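Local coordinates for ESX-1 secretion system protein EccA1 (Mycobacterium tuberculosis, PDB 4F3V), which probably has ATPase activity as a cytosolic component of the ESX-1 type VII secretion system and may energise substrate export, this chain being its N-terminal TPR-type domain, at residues 94-97 against 102-105; 170-175 against 204-209; 179-182 against 188-191. All coordinates share one frame; numbering follows the deposited sequence.

How the contacts relate
The three contacts lie within the helical, TPR-type N-terminal domain and illustrate how small local packings join its parts. Contact 1 comes first and joins strand 95-97, half of a two-stranded antiparallel sheet, to helix 101-115. Contact 2 sets helix 167-183 against the start of helix 207-221. The centres of contact 1 and contact 2 are about 17 Å apart. Contact 3 falls, in sequence, between the two halves of contact 2; it uses the later part of helix 167-183 with helix 187-198, about 13 Å from contact 2 and 27 Å from contact 1, centre to centre. Ile94 ties the first two together, its CD1 lying 3.9 Å from Ala172 CB, which places the hairpin against the helices of contact 2.

Contact 1: 94-97 against 102-105; sequences ITYP and LAIT
Tyr96 and Ala103 meet where a short strand passes beside the first turn of a helix, and the tyrosine ring makes the contact with its rim. From CB, which leaves the strand toward the helix, the chain turns so that CG is anti to the backbone N (chi1 -164°), and this swings the CD2 edge of the ring round to Ala103. CD2 lies 3.9 Å from Ala103 CB, and the methyl sits at the ring edge, close to the ring plane. CE2 stands a little farther from the same methyl, and at the tip OH passes Leu102 CD2 more loosely, at 4.7 Å. Over one face, near the rim, stands CD of Pro97, 3.6 Å above the plane. Ala103 CB also lies 3.4 Å from Pro97 O, so a single methyl fills the angle between ring and carbonyl. Leu136 of helix 134-147 packs against both Tyr96 and Leu102. Backbone hydrogen bonds pair Tyr96 with Ile85 and, just ahead of the strand, Ile94 with Ile87. The arrangement is that of a beta hairpin whose second strand runs through a short connection into a helix, here the one small sheet of a mainly helical, TPR-type domain.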
loop_
_atom_site.group_PDB
_atom_site.type_symbol
_atom_site.label_atom_id
_atom_site.label_comp_id
_atom_site.label_asym_id
_atom_site.label_seq_id
_atom_site.Cartn_x
_atom_site.Cartn_y
_atom_site.Cartn_z
ATOM N N ILE A 94 -4.446 4.386 0.729
ATOM C CA ILE A 94 -3.742 5.350 -0.110
ATOM C C ILE A 94 -3.581 4.731 -1.493
ATOM O O ILE A 94 -3.091 3.591 -1.630
ATOM C CB ILE A 94 -2.345 5.714 0.495
ATOM C CG1 ILE A 94 -2.488 6.208 1.954
ATOM C CG2 ILE A 94 -1.607 6.745 -0.357
ATOM C CD1 ILE A 94 -1.195 6.344 2.726
ATOM N N THR A 95 -3.992 5.460 -2.522
ATOM C CA THR A 95 -3.785 4.982 -3.889
ATOM C C THR A 95 -2.862 5.931 -4.633
ATOM O O THR A 95 -2.650 7.072 -4.197
ATOM C CB THR A 95 -5.137 4.786 -4.604
ATOM O OG1 THR A 95 -5.832 6.030 -4.664
ATOM C CG2 THR A 95 -5.980 3.795 -3.820
ATOM N N TYR A 96 -2.344 5.471 -5.768
ATOM C CA TYR A 96 -1.372 6.212 -6.562
ATOM C C TYR A 96 -1.737 6.008 -8.044
ATOM O O TYR A 96 -2.070 4.890 -8.431
ATOM C CB TYR A 96 0.028 5.650 -6.263
ATOM C CG TYR A 96 1.119 6.554 -6.716
ATOM C CD1 TYR A 96 1.511 7.645 -5.932
ATOM C CD2 TYR A 96 1.758 6.344 -7.938
ATOM C CE1 TYR A 96 2.492 8.512 -6.372
ATOM C CE2 TYR A 96 2.739 7.200 -8.376
ATOM C CZ TYR A 96 3.107 8.283 -7.590
ATOM O OH TYR A 96 4.103 9.115 -8.031
ATOM N N PRO A 97 -1.720 7.073 -8.855
ATOM C CA PRO A 97 -2.080 6.919 -10.276
ATOM C C PRO A 97 -1.014 6.205 -11.118
ATOM O O PRO A 97 0.179 6.445 -10.949
ATOM C CB PRO A 97 -2.268 8.370 -10.740
ATOM C CG PRO A 97 -1.294 9.133 -9.904
ATOM C CD PRO A 97 -1.393 8.471 -8.531
ATOM N N LEU A 102 6.961 3.343 -12.569
ATOM C CA LEU A 102 7.121 3.528 -11.124
ATOM C C LEU A 102 5.867 3.083 -10.369
ATOM O O LEU A 102 5.958 2.347 -9.382
ATOM C CB LEU A 102 7.410 4.991 -10.797
ATOM C CG LEU A 102 7.640 5.299 -9.301
ATOM C CD1 LEU A 102 8.782 4.453 -8.742
ATOM C CD2 LEU A 102 7.976 6.775 -9.142
ATOM N N ALA A 103 4.696 3.533 -10.821
ATOM C CA ALA A 103 3.426 3.158 -10.174
ATOM C C ALA A 103 3.229 1.642 -10.116
ATOM O O ALA A 103 2.752 1.096 -9.109
ATOM C CB ALA A 103 2.239 3.801 -10.877
ATOM N N ILE A 104 3.597 0.963 -11.202
ATOM C CA ILE A 104 3.423 -0.478 -11.267
ATOM C C ILE A 104 4.326 -1.138 -10.230
ATOM O O ILE A 104 3.893 -2.079 -9.532
ATOM C CB ILE A 104 3.765 -1.063 -12.644
ATOM C CG1 ILE A 104 2.967 -0.366 -13.769
ATOM C CG2 ILE A 104 3.522 -2.572 -12.643
ATOM C CD1 ILE A 104 3.415 -0.814 -15.144
ATOM N N THR A 105 5.562 -0.635 -10.123
ATOM C CA THR A 105 6.541 -1.126 -9.145
ATOM C C THR A 105 5.994 -1.022 -7.729
ATOM O O THR A 105 6.057 -1.985 -6.940
ATOM C CB THR A 105 7.847 -0.297 -9.188
ATOM O OG1 THR A 105 8.411 -0.283 -10.500
ATOM C CG2 THR A 105 8.897 -0.816 -8.186
#

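Contact 2: 170-175 against 204-209; sequences AGAAGV and EACARA
Cys206 and Val175 form the centre of this packing, and the second segment leads up to them through a turn. Glu204 opens a type I beta turn that ends at Ala207, closed by the bond from Ala207 N to Glu204 O (3.2 Å). Ala205 follows, its backbone hydrogen-bonded to Asp93, which fastens the turn to the approach of strand 95-97. Cys206 then occupies the N-cap position of helix 207-221 and points its side chain at helix 167-183. Its CB rests against both branches of Val175, 3.8 Å from CG2 and 4.0 Å from CG1. The valine has CG1 anti to its own backbone N (chi1 180°), which turns both methyls to the cysteine CB. The sulfur reaches further along the helix: SG lies 4.1 Å from Val175 CG2 and makes a looser approach to Ala172 CB at 4.5 Å. TPR-type domains stack helices side by side in a right-handed array, and here helix 167-183 packs against helix 207-221, two helices on in the chain, through a segment (AGAAGV) in which Val175 carries the largest side chain. Past the cap, Ala207 turns its methyl away. Arg208 runs outward to a salt bridge between its NH2 and Glu240 OE1. Ala209, still in the first turn, again aims its CB at helix 167-183, a loose approach at 4.6 Å from Val175 CG1.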
loop_
_atom_site.group_PDB
_atom_site.type_symbol
_atom_site.label_atom_id
_atom_site.label_comp_id
_atom_site.label_asym_id
_atom_site.label_seq_id
_atom_site.Cartn_x
_atom_site.Cartn_y
_atom_site.Cartn_z
ATOM N N ALA A 170 4.666 12.538 3.509
ATOM C CA ALA A 170 5.369 12.862 4.770
ATOM C C ALA A 170 4.472 12.612 5.994
ATOM O O ALA A 170 4.904 12.054 7.016
ATOM C CB ALA A 170 5.881 14.303 4.747
ATOM N N GLY A 171 3.205 12.980 5.846
ATOM C CA GLY A 171 2.185 12.683 6.847
ATOM C C GLY A 171 1.968 11.194 7.048
ATOM O O GLY A 171 1.939 10.722 8.196
ATOM N N ALA A 172 1.814 10.450 5.943
ATOM C CA ALA A 172 1.695 8.988 6.031
ATOM C C ALA A 172 2.914 8.369 6.745
ATOM O O ALA A 172 2.785 7.424 7.542
ATOM C CB ALA A 172 1.517 8.366 4.647
ATOM N N ALA A 173 4.094 8.901 6.446
ATOM C CA ALA A 173 5.318 8.433 7.047
ATOM C C ALA A 173 5.309 8.624 8.566
ATOM O O ALA A 173 5.820 7.768 9.297
ATOM C CB ALA A 173 6.505 9.154 6.435
ATOM N N GLY A 174 4.756 9.745 9.019
ATOM C CA GLY A 174 4.544 10.009 10.437
ATOM C C GLY A 174 3.623 8.981 11.082
ATOM O O GLY A 174 3.884 8.529 12.191
ATOM N N VAL A 175 2.570 8.585 10.371
ATOM C CA VAL A 175 1.738 7.474 10.823
ATOM C C VAL A 175 2.555 6.181 10.960
ATOM O O VAL A 175 2.479 5.488 11.990
ATOM C CB VAL A 175 0.535 7.242 9.895
ATOM C CG1 VAL A 175 -0.292 6.054 10.417
ATOM C CG2 VAL A 175 -0.328 8.506 9.816
ATOM N N GLU A 204 -6.900 11.626 7.315
ATOM C CA GLU A 204 -8.134 10.957 6.929
ATOM C C GLU A 204 -7.863 9.571 6.326
ATOM O O GLU A 204 -8.494 8.587 6.715
ATOM C CB GLU A 204 -8.975 11.834 5.991
ATOM C CG GLU A 204 -10.184 11.123 5.387
ATOM C CD GLU A 204 -11.298 12.089 4.919
ATOM O OE1 GLU A 204 -11.123 12.779 3.884
ATOM O OE2 GLU A 204 -12.368 12.151 5.580
ATOM N N ALA A 205 -6.910 9.490 5.397
ATOM C CA ALA A 205 -6.580 8.214 4.751
ATOM C C ALA A 205 -6.099 7.177 5.759
ATOM O O ALA A 205 -6.322 5.995 5.554
ATOM C CB ALA A 205 -5.520 8.398 3.674
ATOM N N CYS A 206 -5.462 7.630 6.837
ATOM C CA CYS A 206 -4.862 6.746 7.832
ATOM C C CYS A 206 -5.653 6.759 9.170
ATOM O O CYS A 206 -5.148 6.325 10.202
ATOM C CB CYS A 206 -3.399 7.146 8.064
ATOM S SG CYS A 206 -2.322 7.070 6.585
ATOM N N ALA A 207 -6.914 7.192 9.117
ATOM C CA ALA A 207 -7.721 7.394 10.327
ATOM C C ALA A 207 -7.832 6.137 11.174
ATOM O O ALA A 207 -7.778 6.201 12.386
ATOM C CB ALA A 207 -9.119 7.914 9.970
ATOM N N ARG A 208 -7.977 4.991 10.527
ATOM C CA ARG A 208 -8.194 3.748 11.251
ATOM C C ARG A 208 -6.979 3.293 12.079
ATOM O O ARG A 208 -7.130 2.973 13.273
ATOM C CB ARG A 208 -8.636 2.660 10.295
ATOM C CG ARG A 208 -10.003 2.974 9.708
ATOM C CD ARG A 208 -10.356 1.997 8.617
ATOM N NE ARG A 208 -10.483 0.661 9.175
ATOM C CZ ARG A 208 -10.281 -0.475 8.518
ATOM N NH1 ARG A 208 -9.891 -0.491 7.251
ATOM N NH2 ARG A 208 -10.444 -1.623 9.167
ATOM N N ALA A 209 -5.798 3.278 11.455
ATOM C CA ALA A 209 -4.563 2.928 12.161
ATOM C C ALA A 209 -4.229 3.977 13.220
ATOM O O ALA A 209 -3.779 3.648 14.308
ATOM C CB ALA A 209 -3.385 2.778 11.183
#

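Contact 3: 179-182 against 188-191; sequences VAAA and TEAE. With SO4 (sulfate ion), chain G.
Ala182 and Ala190 meet through their methyls, their CB atoms 3.7 Å apart, where helix 167-183 gives way to helix 187-198. The two methyls are not presented alike: that of Ala190 points into the opposing helix and reaches its backbone, with CB 3.6 Å from Ala182 N, whereas that of Ala182 lies along the interface. Ala181 returns the approach, and its CB comes down over the Ala190 backbone, 3.9 Å from the N atom. Because each alanine is so short, the backbones close to 5.1 Å between the CA atoms of Ala182 and Ala190. Glu189 borders this patch with its aliphatic part. Its CG, anti to the backbone N (chi1 173°), rests 4.1 Å from Ala181 CB, and the extended chain carries the carboxylate onward to a salt bridge with Arg193. At the start of the second helix, Thr188 grips a sulfate, probably from the crystallisation liquor: N gives a bond of 2.8 Å to O3, fairly straight at 157°, and OG1, set beside N by chi1, donates a second hydrogen bond to the same oxygen at 3.0 Å. Gln221 also binds the ion. The chemistry thus divides into an apolar alanine seam and a polar helix start that suits an anion.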
loop_
_atom_site.group_PDB
_atom_site.type_symbol
_atom_site.label_atom_id
_atom_site.label_comp_id
_atom_site.label_asym_id
_atom_site.label_seq_id
_atom_site.Cartn_x
_atom_site.Cartn_y
_atom_site.Cartn_z
ATOM N N VAL A 179 3.045 4.115 14.401
ATOM C CA VAL A 179 2.681 2.712 14.488
ATOM C C VAL A 179 3.865 1.843 14.926
ATOM O O VAL A 179 3.721 0.980 15.808
ATOM C CB VAL A 179 2.054 2.232 13.175
ATOM C CG1 VAL A 179 1.932 0.716 13.143
ATOM C CG2 VAL A 179 0.677 2.921 12.989
ATOM N N ALA A 180 5.013 2.042 14.276
ATOM C CA ALA A 180 6.244 1.334 14.631
ATOM C C ALA A 180 6.599 1.581 16.114
ATOM O O ALA A 180 6.909 0.644 16.857
ATOM C CB ALA A 180 7.400 1.752 13.696
ATOM N N ALA A 181 6.534 2.840 16.556
ATOM C CA ALA A 181 6.783 3.171 17.984
ATOM C C ALA A 181 5.853 2.437 18.941
ATOM O O ALA A 181 6.297 1.851 19.922
ATOM C CB ALA A 181 6.670 4.661 18.225
ATOM N N ALA A 182 4.564 2.437 18.631
ATOM C CA ALA A 182 3.570 1.722 19.442
ATOM C C ALA A 182 3.873 0.227 19.551
ATOM O O ALA A 182 3.819 -0.340 20.648
ATOM C CB ALA A 182 2.184 1.954 18.876
ATOM N N THR A 188 4.391 6.762 24.549
ATOM C CA THR A 188 4.332 8.220 24.586
ATOM C C THR A 188 4.739 8.806 23.243
ATOM O O THR A 188 4.079 9.709 22.731
ATOM C CB THR A 188 5.201 8.814 25.712
ATOM O OG1 THR A 188 4.603 8.473 26.962
ATOM C CG2 THR A 188 5.274 10.342 25.618
ATOM N N GLU A 189 5.839 8.293 22.682
ATOM C CA GLU A 189 6.282 8.693 21.356
ATOM C C GLU A 189 5.192 8.396 20.303
ATOM O O GLU A 189 4.916 9.243 19.451
ATOM C CB GLU A 189 7.610 7.998 21.004
ATOM C CG GLU A 189 8.048 8.230 19.560
ATOM C CD GLU A 189 9.413 7.671 19.215
ATOM O OE1 GLU A 189 10.102 7.065 20.082
ATOM O OE2 GLU A 189 9.788 7.836 18.041
ATOM N N ALA A 190 4.606 7.198 20.358
ATOM C CA ALA A 190 3.516 6.821 19.453
ATOM C C ALA A 190 2.372 7.839 19.506
ATOM O O ALA A 190 1.892 8.293 18.481
ATOM C CB ALA A 190 2.984 5.431 19.772
ATOM N N GLU A 191 1.986 8.243 20.705
ATOM C CA GLU A 191 0.900 9.216 20.869
ATOM C C GLU A 191 1.237 10.579 20.297
ATOM O O GLU A 191 0.421 11.155 19.593
ATOM C CB GLU A 191 0.512 9.319 22.336
ATOM C CG GLU A 191 -0.137 8.047 22.842
ATOM C CD GLU A 191 -0.045 7.871 24.348
ATOM O OE1 GLU A 191 0.689 8.633 25.006
ATOM O OE2 GLU A 191 -0.707 6.934 24.863
HETATM S S SO4 G . 5.745 5.109 27.706
HETATM O O1 SO4 G . 6.559 5.396 28.907
HETATM O O2 SO4 G . 4.318 5.332 28.053
HETATM O O3 SO4 G . 6.192 5.995 26.603
HETATM O O4 SO4 G . 5.952 3.702 27.285
#